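PDB 2W1K: putative sortase from Streptococcus pneumoniae, which probably acts as a class C sortase, a cysteine transpeptidase that links pilin subunits covalently during pilus fibre biogenesis. Local coordinates for residues Asp43-Glu48 with Thr171-Asp176; Ala92-Thr97 with Val109-Arg114; Gln146-Glu151 with Asn188-Ala193; Ile152-Glu157 with Phe181-Leu186. All blocks are in the same frame, centred on the assembly; numbering follows the deposited sequence. Where two conformers were deposited one is given.

In the fold
Contacts 1, 2 and 4 lie around the presumed active site, their centres about 7 to 13 Å apart; contact 3 lies farther along the same sheet. Contact 1 lays the presumed lid loop over C175. C175, H113 and R184, supplied by contacts 1, 2 and 4, are probably the Cys, His and Arg of the site. D43 of contact 1 forms a salt bridge with R184 of contact 4, D43 OD2 to R184 NH2 being 2.8 Å. Contacts 3 and 4 share strands 141-153 and 183-196, with centres about 18 Å apart. N188 of contact 3 reaches contact 1 through T171.

Contact 1 (Asp43-Glu48 with Thr171-Asp176); sequences DPFLAE and TLITCD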
loop_
_atom_site.group_PDB
_atom_site.type_symbol
_atom_site.label_atom_id
_atom_site.label_comp_id
_atom_site.label_asym_id
_atom_site.label_seq_id
_atom_site.Cartn_x
_atom_site.Cartn_y
_atom_site.Cartn_z
ATOM N N ASP A 43 -5.846 -13.996 -4.124
ATOM C CA ASP A 43 -6.575 -12.856 -4.653
ATOM C C ASP A 43 -7.284 -12.052 -3.585
ATOM O O ASP A 43 -8.079 -12.597 -2.867
ATOM C CB ASP A 43 -7.604 -13.216 -5.701
ATOM C CG ASP A 43 -8.173 -11.956 -6.362
ATOM O OD1 ASP A 43 -7.355 -11.194 -6.940
ATOM O OD2 ASP A 43 -9.383 -11.718 -6.306
ATOM N N PRO A 44 -6.977 -10.741 -3.480
ATOM C CA PRO A 44 -7.575 -9.851 -2.480
ATOM C C PRO A 44 -9.072 -9.594 -2.680
ATOM O O PRO A 44 -9.751 -9.198 -1.756
ATOM C CB PRO A 44 -6.787 -8.558 -2.645
ATOM C CG PRO A 44 -6.290 -8.624 -4.034
ATOM C CD PRO A 44 -5.964 -10.034 -4.296
ATOM N N PHE A 45 -9.601 -9.880 -3.843
ATOM C CA PHE A 45 -11.007 -9.593 -4.120
ATOM C C PHE A 45 -11.741 -10.898 -4.267
ATOM O O PHE A 45 -12.832 -10.957 -4.866
ATOM C CB PHE A 45 -11.185 -8.645 -5.351
ATOM C CG PHE A 45 -10.425 -7.354 -5.188
ATOM C CD1 PHE A 45 -10.916 -6.378 -4.331
ATOM C CD2 PHE A 45 -9.161 -7.173 -5.745
ATOM C CE1 PHE A 45 -10.198 -5.165 -4.115
ATOM C CE2 PHE A 45 -8.418 -5.973 -5.535
ATOM C CZ PHE A 45 -8.947 -4.987 -4.708
ATOM N N LEU A 46 -11.151 -11.965 -3.740
ATOM C CA LEU A 46 -12.060 -12.958 -3.343
ATOM C C LEU A 46 -13.304 -12.555 -2.645
ATOM O O LEU A 46 -14.400 -12.761 -3.232
ATOM C CB LEU A 46 -11.849 -14.385 -3.753
ATOM C CG LEU A 46 -12.883 -14.327 -4.961
ATOM C CD1 LEU A 46 -12.585 -13.231 -6.009
ATOM C CD2 LEU A 46 -13.270 -15.675 -5.664
ATOM N N ALA A 47 -13.109 -11.783 -1.568
ATOM C CA ALA A 47 -13.568 -12.211 -0.290
ATOM C C ALA A 47 -12.851 -11.482 0.871
ATOM O O ALA A 47 -12.123 -10.473 0.684
ATOM C CB ALA A 47 -13.233 -13.727 -0.214
ATOM N N GLU A 48 -13.064 -12.049 2.067
ATOM C CA GLU A 48 -12.096 -11.987 3.144
ATOM C C GLU A 48 -10.800 -12.771 2.781
ATOM O O GLU A 48 -10.429 -12.915 1.598
ATOM C CB GLU A 48 -12.706 -12.568 4.419
ATOM C CG GLU A 48 -13.960 -11.855 4.906
ATOM C CD GLU A 48 -13.664 -10.869 6.068
ATOM O OE1 GLU A 48 -12.996 -11.288 7.032
ATOM O OE2 GLU A 48 -14.078 -9.690 6.039
ATOM N N THR A 171 2.905 -1.906 -5.989
ATOM C CA THR A 171 1.901 -2.200 -7.046
ATOM C C THR A 171 0.516 -2.021 -6.434
ATOM O O THR A 171 0.239 -2.529 -5.315
ATOM C CB THR A 171 2.029 -3.619 -7.634
ATOM O OG1 THR A 171 3.321 -3.750 -8.273
ATOM C CG2 THR A 171 0.846 -3.986 -8.643
ATOM N N LEU A 172 -0.312 -1.177 -7.082
ATOM C CA LEU A 172 -1.722 -0.960 -6.682
ATOM C C LEU A 172 -2.620 -1.961 -7.447
ATOM O O LEU A 172 -2.507 -2.102 -8.675
ATOM C CB LEU A 172 -2.142 0.464 -6.996
ATOM C CG LEU A 172 -1.764 1.520 -5.950
ATOM C CD1 LEU A 172 -0.676 1.298 -4.897
ATOM C CD2 LEU A 172 -1.919 2.972 -6.295
ATOM N N ILE A 173 -3.531 -2.642 -6.734
ATOM C CA ILE A 173 -4.413 -3.582 -7.433
ATOM C C ILE A 173 -5.870 -3.268 -7.108
ATOM O O ILE A 173 -6.213 -3.015 -5.959
ATOM C CB ILE A 173 -4.129 -5.080 -7.027
ATOM C CG1 ILE A 173 -5.021 -6.008 -7.894
ATOM C CG2 ILE A 173 -4.312 -5.267 -5.476
ATOM C CD1 ILE A 173 -4.615 -7.523 -7.826
ATOM N N THR A 174 -6.723 -3.338 -8.133
ATOM C CA THR A 174 -8.153 -3.130 -7.962
ATOM C C THR A 174 -8.865 -3.911 -9.000
ATOM O O THR A 174 -8.198 -4.520 -9.837
ATOM C CB THR A 174 -8.549 -1.630 -8.049
ATOM O OG1 THR A 174 -9.885 -1.479 -7.614
ATOM C CG2 THR A 174 -8.419 -1.010 -9.481
ATOM N N CYS A 175 -10.227 -3.926 -8.938
ATOM C CA CYS A 175 -11.010 -4.739 -9.874
ATOM C C CYS A 175 -11.271 -4.014 -11.207
ATOM O O CYS A 175 -11.371 -2.789 -11.269
ATOM C CB CYS A 175 -12.293 -5.259 -9.194
ATOM S SG CYS A 175 -11.865 -6.516 -7.979
ATOM N N ASP A 176 -11.351 -4.758 -12.290
ATOM C CA ASP A 176 -11.578 -4.126 -13.583
ATOM C C ASP A 176 -12.257 -5.184 -14.507
ATOM O O ASP A 176 -11.981 -6.379 -14.418
ATOM C CB ASP A 176 -10.213 -3.651 -14.100
ATOM C CG ASP A 176 -10.275 -2.913 -15.432
ATOM O OD1 ASP A 176 -10.722 -1.736 -15.477
ATOM O OD2 ASP A 176 -9.865 -3.526 -16.467
#
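F45 lies against C175 in a sulfur-aromatic contact. C175 SG sits over one face of the ring, 3.8 Å from the ring centroid and 31° off the normal. It lies nearer the CG end than the CZ end. F45 CG, anti to its own carbonyl carbon (chi1 -56°), comes within 3.3 Å of C175 SG. P44 CB stands above the other face, offset toward the rim. The ring is held between the sulfur and the preceding proline.

Backbone and apolar contacts take up the far end of the ring. I173 O meets its edge in the ring plane, 3.6 Å from F45 CZ. F45 CE2 also touches T174 CA at 3.7 Å and I173 CG1 at 4.1 Å. The P44 ring adds a lighter touch, CG to I173 CG2 at 4.2 Å.

No hydrogen bond joins the two segments. The loop is shaped by a type I turn from D43 to L46 and by a weak bond from F45 N to D43 OD2. D43 also makes a salt bridge with R184.

The sequence D-P-F matches the lid of pilus sortases, and TLITC matches the sortase signature whose cysteine is the nucleophile. The lid probably shields the active site. It comes from the loop between helix 18-34 and strand 65-69 and rests on strand 168-176. Strand 106-111 and helix 84-89 flank it.

Contact 2 (Ala92-Thr97 with Val109-Arg114); sequences AHVDGT and VIAGHR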
loop_
_atom_site.group_PDB
_atom_site.type_symbol
_atom_site.label_atom_id
_atom_site.label_comp_id
_atom_site.label_asym_id
_atom_site.label_seq_id
_atom_site.Cartn_x
_atom_site.Cartn_y
_atom_site.Cartn_z
ATOM N N ALA A 92 -5.486 -1.977 1.646
ATOM C CA ALA A 92 -4.987 -3.137 2.476
ATOM C C ALA A 92 -3.805 -3.775 1.807
ATOM O O ALA A 92 -3.889 -4.127 0.623
ATOM C CB ALA A 92 -6.046 -4.178 2.689
ATOM N N HIS A 93 -2.699 -3.957 2.561
ATOM C CA HIS A 93 -1.556 -4.642 2.018
ATOM C C HIS A 93 -1.939 -6.105 1.772
ATOM O O HIS A 93 -2.706 -6.704 2.557
ATOM C CB HIS A 93 -0.378 -4.523 2.991
ATOM C CG HIS A 93 0.737 -5.442 2.659
ATOM N ND1 HIS A 93 0.805 -6.729 3.167
ATOM C CD2 HIS A 93 1.820 -5.292 1.834
ATOM C CE1 HIS A 93 1.858 -7.333 2.659
ATOM N NE2 HIS A 93 2.487 -6.498 1.846
ATOM N N VAL A 94 -1.467 -6.658 0.651
ATOM C CA VAL A 94 -1.701 -8.069 0.233
ATOM C C VAL A 94 -0.683 -9.037 0.839
ATOM O O VAL A 94 0.502 -9.024 0.522
ATOM C CB VAL A 94 -1.759 -8.151 -1.312
ATOM C CG1 VAL A 94 -1.968 -9.630 -1.804
ATOM C CG2 VAL A 94 -3.039 -7.270 -1.781
ATOM N N ASP A 95 -1.152 -9.842 1.785
ATOM C CA ASP A 95 -0.317 -10.840 2.427
ATOM C C ASP A 95 0.394 -11.700 1.385
ATOM O O ASP A 95 -0.237 -12.180 0.403
ATOM C CB ASP A 95 -1.171 -11.703 3.328
ATOM C CG ASP A 95 -0.321 -12.734 4.151
ATOM O OD1 ASP A 95 0.602 -12.362 4.902
ATOM O OD2 ASP A 95 -0.539 -13.946 4.021
ATOM N N GLY A 96 1.691 -11.938 1.615
ATOM C CA GLY A 96 2.463 -12.834 0.835
ATOM C C GLY A 96 3.276 -11.928 -0.135
ATOM O O GLY A 96 4.088 -12.404 -0.935
ATOM N N THR A 97 3.021 -10.632 -0.110
ATOM C CA THR A 97 3.954 -9.663 -0.795
ATOM C C THR A 97 4.674 -8.862 0.316
ATOM O O THR A 97 4.128 -8.647 1.413
ATOM C CB THR A 97 3.263 -8.718 -1.779
ATOM O OG1 THR A 97 2.477 -7.751 -1.052
ATOM C CG2 THR A 97 2.362 -9.594 -2.759
ATOM N N VAL A 109 2.418 -5.031 -2.530
ATOM C CA VAL A 109 1.095 -4.916 -3.287
ATOM C C VAL A 109 0.051 -4.446 -2.296
ATOM O O VAL A 109 -0.081 -5.045 -1.231
ATOM C CB VAL A 109 0.636 -6.240 -3.987
ATOM C CG1 VAL A 109 -0.612 -5.958 -4.816
ATOM C CG2 VAL A 109 1.724 -6.711 -5.042
ATOM N N ILE A 110 -0.624 -3.355 -2.618
ATOM C CA ILE A 110 -1.670 -2.739 -1.747
ATOM C C ILE A 110 -2.987 -2.852 -2.597
ATOM O O ILE A 110 -3.031 -2.419 -3.781
ATOM C CB ILE A 110 -1.415 -1.238 -1.477
ATOM C CG1 ILE A 110 -0.041 -0.860 -0.745
ATOM C CG2 ILE A 110 -2.575 -0.548 -0.690
ATOM C CD1 ILE A 110 0.299 -1.659 0.346
ATOM N N ALA A 111 -4.059 -3.362 -1.991
ATOM C CA ALA A 111 -5.295 -3.472 -2.729
ATOM C C ALA A 111 -6.310 -2.370 -2.349
ATOM O O ALA A 111 -6.252 -1.771 -1.256
ATOM C CB ALA A 111 -5.900 -4.901 -2.548
ATOM N N GLY A 112 -7.222 -2.044 -3.266
ATOM C CA GLY A 112 -8.356 -1.255 -2.842
ATOM C C GLY A 112 -9.530 -1.420 -3.754
ATOM O O GLY A 112 -9.348 -1.714 -4.978
ATOM N N HIS A 113 -10.735 -1.184 -3.193
ATOM C CA HIS A 113 -11.982 -1.272 -3.997
ATOM C C HIS A 113 -12.173 -0.295 -5.120
ATOM O O HIS A 113 -11.655 0.845 -5.091
ATOM C CB HIS A 113 -13.184 -1.200 -3.094
ATOM C CG HIS A 113 -13.442 -2.467 -2.376
ATOM N ND1 HIS A 113 -13.439 -3.689 -3.036
ATOM C CD2 HIS A 113 -13.840 -2.704 -1.102
ATOM C CE1 HIS A 113 -13.808 -4.629 -2.180
ATOM N NE2 HIS A 113 -14.085 -4.050 -1.006
ATOM N N ARG A 114 -12.900 -0.764 -6.135
ATOM C CA ARG A 114 -13.131 0.026 -7.361
ATOM C C ARG A 114 -14.427 0.857 -7.259
ATOM O O ARG A 114 -14.495 2.013 -7.732
ATOM C CB ARG A 114 -13.277 -0.892 -8.560
ATOM C CG ARG A 114 -13.186 -0.114 -9.866
ATOM C CD ARG A 114 -11.775 0.433 -9.955
ATOM N NE ARG A 114 -11.499 1.225 -11.161
ATOM C CZ ARG A 114 -11.149 0.766 -12.381
ATOM N NH1 ARG A 114 -11.102 -0.561 -12.712
ATOM N NH2 ARG A 114 -10.920 1.686 -13.317
#
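V94 and T97 meet V109 where strands 91-93 and 106-111 form a short antiparallel ladder of the sortase beta barrel. A92 and A111 are a hydrogen-bonded pair; H93 and I110 are a non-hydrogen-bonded pair.

The T97 and V109 side chains cross at about a right angle. Their methyls touch, T97 CG2 to V109 CG2 at 3.7 Å. V94 approaches V109 with its branch point, CB to CB at 4.1 Å. V94 CG2 meets A111 CB at 3.8 Å. These apolar groups are buried.

H93 and I110 lie on the other side of the ladder. I110 CD1 comes to the edge of the imidazole ring, near its plane, and is 4.0 Å from H93 CB. H93 CG is anti to the backbone N (chi1 167°), which sets the ring off along that direction. The bond from ND1 to the hydroxyl of Y54 helps fix the ring.

Backbone bonds A92 N to A111 O, A111 N to A92 O and V94 N to V109 O hold the ladder. Past its end segment 92-97 folds into a type II turn from V94 to T97. Segment 109-114 runs on to H113, probably the histidine of the sortase active site.

At the turn, T97 OG1 accepts from V109 N at 3.1 Å and donates to V94 O at 2.8 Å, lying in the plane of that carbonyl.

Contact 3 (Gln146-Glu151 with Asn188-Ala193); sequences QMMDTE and NFERVA
N188 is buried and meets D149 and E151 through its amide, in the tighter part of this antiparallel pair. N188 ND2 gives a nearly straight bond to D149 OD1, 2.7 Å and 170°, in the plane of the amide. The oxygen is met nearly along its C-O axis, and the carboxylate is turned 79° from the amide. The second bond of N188 ND2 goes to E151 OE2 at 2.9 Å. It is more bent, and it uses the anti lone pair of that oxygen. Two carboxylates thus grip one amide nitrogen, and R107 probably offsets their charge by its salt bridge with E151. N188 OD1 is bonded to T171 and R107, which fixes the turn of the amide.

A classic beta bulge lies here, with M148 and D149 both facing N188. M148 N bonds to N188 O, and N188 N to D149 O. On the opposite face of the sheet, M147 CB makes an off-centre CH-pi contact with the buried F189 ring, 3.8 Å from F189 CE2.

The rim of the N188 face is more exposed. D149 itself lies there. So do Q146 and V192, which cross at about a right angle and touch through Q146 CG and V192 CG2 at 3.7 Å. The far end of E190 turns to K167.

The pair joins strand 141-153 to strand 183-196. The second strand is paired on its other edge with strand 168-176.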
loop_
_atom_site.group_PDB
_atom_site.type_symbol
_atom_site.label_atom_id
_atom_site.label_comp_id
_atom_site.label_asym_id
_atom_site.label_seq_id
_atom_site.Cartn_x
_atom_site.Cartn_y
_atom_site.Cartn_z
ATOM N N GLN A 146 6.920 6.889 -8.219
ATOM C CA GLN A 146 6.380 7.451 -9.351
ATOM C C GLN A 146 5.818 6.344 -10.282
ATOM O O GLN A 146 6.408 5.253 -10.446
ATOM C CB GLN A 146 7.404 8.358 -10.029
ATOM C CG GLN A 146 8.495 7.600 -10.634
ATOM C CD GLN A 146 9.357 8.486 -11.537
ATOM O OE1 GLN A 146 9.163 9.735 -11.636
ATOM N NE2 GLN A 146 10.308 7.847 -12.187
ATOM N N MET A 147 4.656 6.648 -10.855
ATOM C CA MET A 147 3.995 5.702 -11.776
ATOM C C MET A 147 4.841 5.340 -12.977
ATOM O O MET A 147 5.344 6.246 -13.730
ATOM C CB MET A 147 2.644 6.220 -12.147
ATOM C CG MET A 147 1.668 5.104 -12.668
ATOM S SD MET A 147 1.969 4.888 -14.403
ATOM C CE MET A 147 0.367 4.334 -15.018
ATOM N N MET A 148 5.050 4.031 -13.114
ATOM C CA MET A 148 5.856 3.466 -14.171
ATOM C C MET A 148 5.019 2.849 -15.306
ATOM O O MET A 148 5.257 3.163 -16.495
ATOM C CB MET A 148 6.789 2.379 -13.649
ATOM C CG MET A 148 7.825 2.830 -12.663
ATOM S SD MET A 148 9.136 3.837 -13.397
ATOM C CE MET A 148 8.488 5.515 -13.220
ATOM N N ASP A 149 4.060 1.965 -14.984
ATOM C CA ASP A 149 3.330 1.261 -16.051
ATOM C C ASP A 149 2.126 0.536 -15.409
ATOM O O ASP A 149 1.928 0.640 -14.173
ATOM C CB ASP A 149 4.257 0.291 -16.861
ATOM C CG ASP A 149 4.756 -0.890 -16.018
ATOM O OD1 ASP A 149 4.182 -1.200 -14.955
ATOM O OD2 ASP A 149 5.772 -1.516 -16.381
ATOM N N THR A 150 1.322 -0.156 -16.227
ATOM C CA THR A 150 0.159 -0.886 -15.751
ATOM C C THR A 150 0.035 -2.255 -16.400
ATOM O O THR A 150 0.636 -2.566 -17.404
ATOM C CB THR A 150 -1.129 -0.063 -15.933
ATOM O OG1 THR A 150 -1.467 -0.035 -17.319
ATOM C CG2 THR A 150 -0.883 1.386 -15.542
ATOM N N GLU A 151 -0.733 -3.121 -15.771
ATOM C CA GLU A 151 -1.100 -4.395 -16.371
ATOM C C GLU A 151 -2.514 -4.752 -16.062
ATOM O O GLU A 151 -3.081 -4.299 -15.052
ATOM C CB GLU A 151 -0.242 -5.506 -15.790
ATOM C CG GLU A 151 1.139 -5.088 -15.646
ATOM C CD GLU A 151 1.970 -6.075 -14.815
ATOM O OE1 GLU A 151 1.897 -7.292 -15.109
ATOM O OE2 GLU A 151 2.710 -5.631 -13.894
ATOM N N ASN A 188 1.887 -0.113 -11.384
ATOM C CA ASN A 188 3.217 -0.208 -10.774
ATOM C C ASN A 188 3.852 1.139 -10.588
ATOM O O ASN A 188 3.787 2.015 -11.494
ATOM C CB ASN A 188 4.113 -1.167 -11.567
ATOM C CG ASN A 188 3.386 -2.499 -11.806
ATOM O OD1 ASN A 188 2.913 -3.096 -10.859
ATOM N ND2 ASN A 188 3.151 -2.860 -13.069
ATOM N N PHE A 189 4.465 1.307 -9.423
ATOM C CA PHE A 189 5.132 2.544 -9.115
ATOM C C PHE A 189 6.575 2.228 -8.688
ATOM O O PHE A 189 6.764 1.266 -7.953
ATOM C CB PHE A 189 4.456 3.155 -7.877
ATOM C CG PHE A 189 3.115 3.789 -8.154
ATOM C CD1 PHE A 189 1.947 2.995 -8.271
ATOM C CD2 PHE A 189 3.002 5.186 -8.270
ATOM C CE1 PHE A 189 0.677 3.607 -8.521
ATOM C CE2 PHE A 189 1.741 5.790 -8.490
ATOM C CZ PHE A 189 0.593 4.985 -8.606
ATOM N N GLU A 190 7.577 3.039 -9.088
ATOM C CA GLU A 190 8.949 2.781 -8.662
ATOM C C GLU A 190 9.308 3.822 -7.575
ATOM O O GLU A 190 8.903 4.996 -7.635
ATOM C CB GLU A 190 9.977 2.857 -9.839
ATOM C CG GLU A 190 11.334 2.287 -9.389
ATOM C CD GLU A 190 12.412 2.149 -10.539
ATOM O OE1 GLU A 190 12.123 2.645 -11.621
ATOM O OE2 GLU A 190 13.514 1.554 -10.325
ATOM N N ARG A 191 10.067 3.376 -6.594
ATOM C CA ARG A 191 10.455 4.205 -5.519
ATOM C C ARG A 191 11.443 5.203 -5.979
ATOM O O ARG A 191 12.432 4.838 -6.664
ATOM C CB ARG A 191 11.111 3.389 -4.438
ATOM C CG ARG A 191 11.596 4.315 -3.277
ATOM C CD ARG A 191 12.191 3.357 -2.095
ATOM N NE ARG A 191 11.146 2.538 -1.459
ATOM C CZ ARG A 191 11.068 2.331 -0.127
ATOM N NH1 ARG A 191 12.053 2.769 0.726
ATOM N NH2 ARG A 191 10.047 1.692 0.373
ATOM N N VAL A 192 11.213 6.442 -5.548
ATOM C CA VAL A 192 12.140 7.528 -5.883
ATOM C C VAL A 192 13.071 8.074 -4.736
ATOM O O VAL A 192 14.263 8.342 -4.945
ATOM C CB VAL A 192 11.264 8.694 -6.590
ATOM C CG1 VAL A 192 11.850 9.982 -6.459
ATOM C CG2 VAL A 192 10.976 8.320 -7.990
ATOM N N ALA A 193 12.521 8.278 -3.552
ATOM C CA ALA A 193 13.289 8.932 -2.513
ATOM C C ALA A 193 12.503 8.647 -1.216
ATOM O O ALA A 193 11.311 8.240 -1.258
ATOM C CB ALA A 193 13.360 10.502 -2.780
#

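Contact 4 (Ile152-Glu157 with Phe181-Leu186); sequences IILPSE and FNKRLL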
loop_
_atom_site.group_PDB
_atom_site.type_symbol
_atom_site.label_atom_id
_atom_site.label_comp_id
_atom_site.label_asym_id
_atom_site.label_seq_id
_atom_site.Cartn_x
_atom_site.Cartn_y
_atom_site.Cartn_z
ATOM N N ILE A 152 -3.097 -5.585 -16.918
ATOM C CA ILE A 152 -4.378 -6.211 -16.615
ATOM C C ILE A 152 -4.093 -7.685 -16.396
ATOM O O ILE A 152 -3.373 -8.301 -17.167
ATOM C CB ILE A 152 -5.452 -6.013 -17.703
ATOM C CG1 ILE A 152 -5.790 -4.545 -17.816
ATOM C CG2 ILE A 152 -6.713 -6.845 -17.386
ATOM C CD1 ILE A 152 -6.516 -4.045 -16.656
ATOM N N ILE A 153 -4.577 -8.251 -15.284
ATOM C CA ILE A 153 -4.324 -9.701 -15.125
ATOM C C ILE A 153 -5.592 -10.432 -14.781
ATOM O O ILE A 153 -6.567 -9.770 -14.425
ATOM C CB ILE A 153 -3.210 -9.968 -14.075
ATOM C CG1 ILE A 153 -3.753 -9.702 -12.620
ATOM C CG2 ILE A 153 -1.919 -9.205 -14.517
ATOM C CD1 ILE A 153 -2.822 -10.201 -11.539
ATOM N N LEU A 154 -5.575 -11.769 -14.829
ATOM C CA LEU A 154 -6.698 -12.594 -14.326
ATOM C C LEU A 154 -6.493 -12.830 -12.827
ATOM O O LEU A 154 -5.333 -12.968 -12.399
ATOM C CB LEU A 154 -6.697 -13.985 -15.042
ATOM C CG LEU A 154 -6.948 -14.007 -16.567
ATOM C CD1 LEU A 154 -7.344 -15.454 -17.059
ATOM C CD2 LEU A 154 -8.026 -12.991 -16.883
ATOM N N PRO A 155 -7.580 -12.884 -12.022
ATOM C CA PRO A 155 -7.464 -13.123 -10.579
ATOM C C PRO A 155 -6.691 -14.418 -10.196
ATOM O O PRO A 155 -6.130 -14.500 -9.115
ATOM C CB PRO A 155 -8.889 -13.336 -10.152
ATOM C CG PRO A 155 -9.711 -12.713 -11.152
ATOM C CD PRO A 155 -8.983 -12.692 -12.435
ATOM N N SER A 156 -6.683 -15.433 -11.051
ATOM C CA SER A 156 -5.997 -16.678 -10.725
ATOM C C SER A 156 -4.499 -16.578 -10.963
ATOM O O SER A 156 -3.716 -17.505 -10.605
ATOM C CB SER A 156 -6.556 -17.755 -11.661
ATOM O OG SER A 156 -6.411 -17.331 -13.029
ATOM N N GLU A 157 -4.099 -15.486 -11.618
ATOM C CA GLU A 157 -2.708 -15.293 -11.991
ATOM C C GLU A 157 -1.848 -14.620 -10.932
ATOM O O GLU A 157 -1.073 -13.709 -11.244
ATOM C CB GLU A 157 -2.592 -14.523 -13.309
ATOM C CG GLU A 157 -2.934 -15.374 -14.458
ATOM C CD GLU A 157 -3.053 -14.581 -15.723
ATOM O OE1 GLU A 157 -3.214 -13.347 -15.642
ATOM O OE2 GLU A 157 -3.030 -15.199 -16.813
ATOM N N PHE A 181 -15.748 -6.740 -13.340
ATOM C CA PHE A 181 -14.788 -6.935 -12.287
ATOM C C PHE A 181 -14.208 -8.309 -12.351
ATOM O O PHE A 181 -13.905 -8.891 -11.343
ATOM C CB PHE A 181 -15.411 -6.695 -10.892
ATOM C CG PHE A 181 -15.800 -5.262 -10.667
ATOM C CD1 PHE A 181 -15.015 -4.271 -11.193
ATOM C CD2 PHE A 181 -16.899 -4.922 -9.930
ATOM C CE1 PHE A 181 -15.282 -2.989 -11.005
ATOM C CE2 PHE A 181 -17.215 -3.603 -9.786
ATOM C CZ PHE A 181 -16.357 -2.642 -10.315
ATOM N N ASN A 182 -14.098 -8.834 -13.537
ATOM C CA ASN A 182 -13.626 -10.134 -13.632
ATOM C C ASN A 182 -12.116 -10.151 -13.897
ATOM O O ASN A 182 -11.488 -11.215 -14.049
ATOM C CB ASN A 182 -14.420 -10.871 -14.704
ATOM C CG ASN A 182 -14.190 -10.351 -16.086
ATOM O OD1 ASN A 182 -14.204 -9.123 -16.373
ATOM N ND2 ASN A 182 -14.048 -11.307 -17.012
ATOM N N LYS A 183 -11.532 -8.964 -13.924
ATOM C CA LYS A 183 -10.065 -8.836 -14.077
ATOM C C LYS A 183 -9.434 -8.007 -12.955
ATOM O O LYS A 183 -10.113 -7.566 -12.020
ATOM C CB LYS A 183 -9.730 -8.312 -15.495
ATOM C CG LYS A 183 -10.222 -9.342 -16.523
ATOM C CD LYS A 183 -9.846 -9.003 -17.917
ATOM C CE LYS A 183 -10.199 -10.144 -18.854
ATOM N NZ LYS A 183 -10.069 -9.650 -20.275
ATOM N N ARG A 184 -8.112 -7.862 -12.984
ATOM C CA ARG A 184 -7.490 -7.037 -11.936
ATOM C C ARG A 184 -6.626 -6.063 -12.681
ATOM O O ARG A 184 -5.807 -6.475 -13.509
ATOM C CB ARG A 184 -6.664 -7.856 -10.978
ATOM C CG ARG A 184 -7.379 -9.038 -10.417
ATOM C CD ARG A 184 -8.387 -8.519 -9.383
ATOM N NE ARG A 184 -9.121 -9.618 -8.797
ATOM C CZ ARG A 184 -10.390 -9.959 -9.128
ATOM N NH1 ARG A 184 -11.106 -9.303 -10.075
ATOM N NH2 ARG A 184 -10.947 -10.956 -8.496
ATOM N N LEU A 185 -6.841 -4.787 -12.411
ATOM C CA LEU A 185 -5.912 -3.736 -12.835
ATOM C C LEU A 185 -4.672 -3.556 -11.885
ATOM O O LEU A 185 -4.780 -3.311 -10.668
ATOM C CB LEU A 185 -6.659 -2.413 -13.052
ATOM C CG LEU A 185 -5.806 -1.157 -13.380
ATOM C CD1 LEU A 185 -4.960 -1.353 -14.626
ATOM C CD2 LEU A 185 -6.680 0.065 -13.540
ATOM N N LEU A 186 -3.496 -3.642 -12.455
ATOM C CA LEU A 186 -2.278 -3.364 -11.676
ATOM C C LEU A 186 -1.637 -2.086 -12.152
ATOM O O LEU A 186 -1.312 -1.983 -13.295
ATOM C CB LEU A 186 -1.247 -4.463 -11.896
ATOM C CG LEU A 186 -1.239 -5.779 -11.114
ATOM C CD1 LEU A 186 -2.583 -6.340 -10.687
ATOM C CD2 LEU A 186 -0.306 -6.871 -11.713
#
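P155 packs on the guanidinium of R184. P155 CG sits over the centre of one face, 3.4 Å from R184 NH2. The two side chains cross at about a right angle. P155 CD also touches N182 O at 3.3 Å.

Next to this pair the two segments form a short antiparallel ladder. I153 N bonds to R184 O, and R184 N to I153 O, both at 2.8 Å. I153 CG1 packs on R184 CB, and I153 CD1 meets L186 CD1 at 4.0 Å. I152 lies on the other face and touches L185, CD1 to CD1 at 3.7 Å. The I152 and K183 side chains cross at about a right angle, I152 CG2 touching K183 CD.

R184 bends at chi2 (-74°), which swings CD away from an extended course. The guanidinium is held by its own backbone. R184 NH1 donates to K183 O at 2.8 Å and to F181 O at 3.1 Å. Both oxygens lie close to the guanidinium plane, but NH1 stands above both carbonyl planes. NH2 is paired with D43, and C175 lies nearby. P155 is positioned by the type I turn from L154 to E157, where E157 OE1 accepts from L154 N.

Sortases carry an arginine on the strand beside the cysteine strand, as part of a His-Cys-Arg active site. The place of R184 beside C175 and D43 of the presumed lid is consistent with that role.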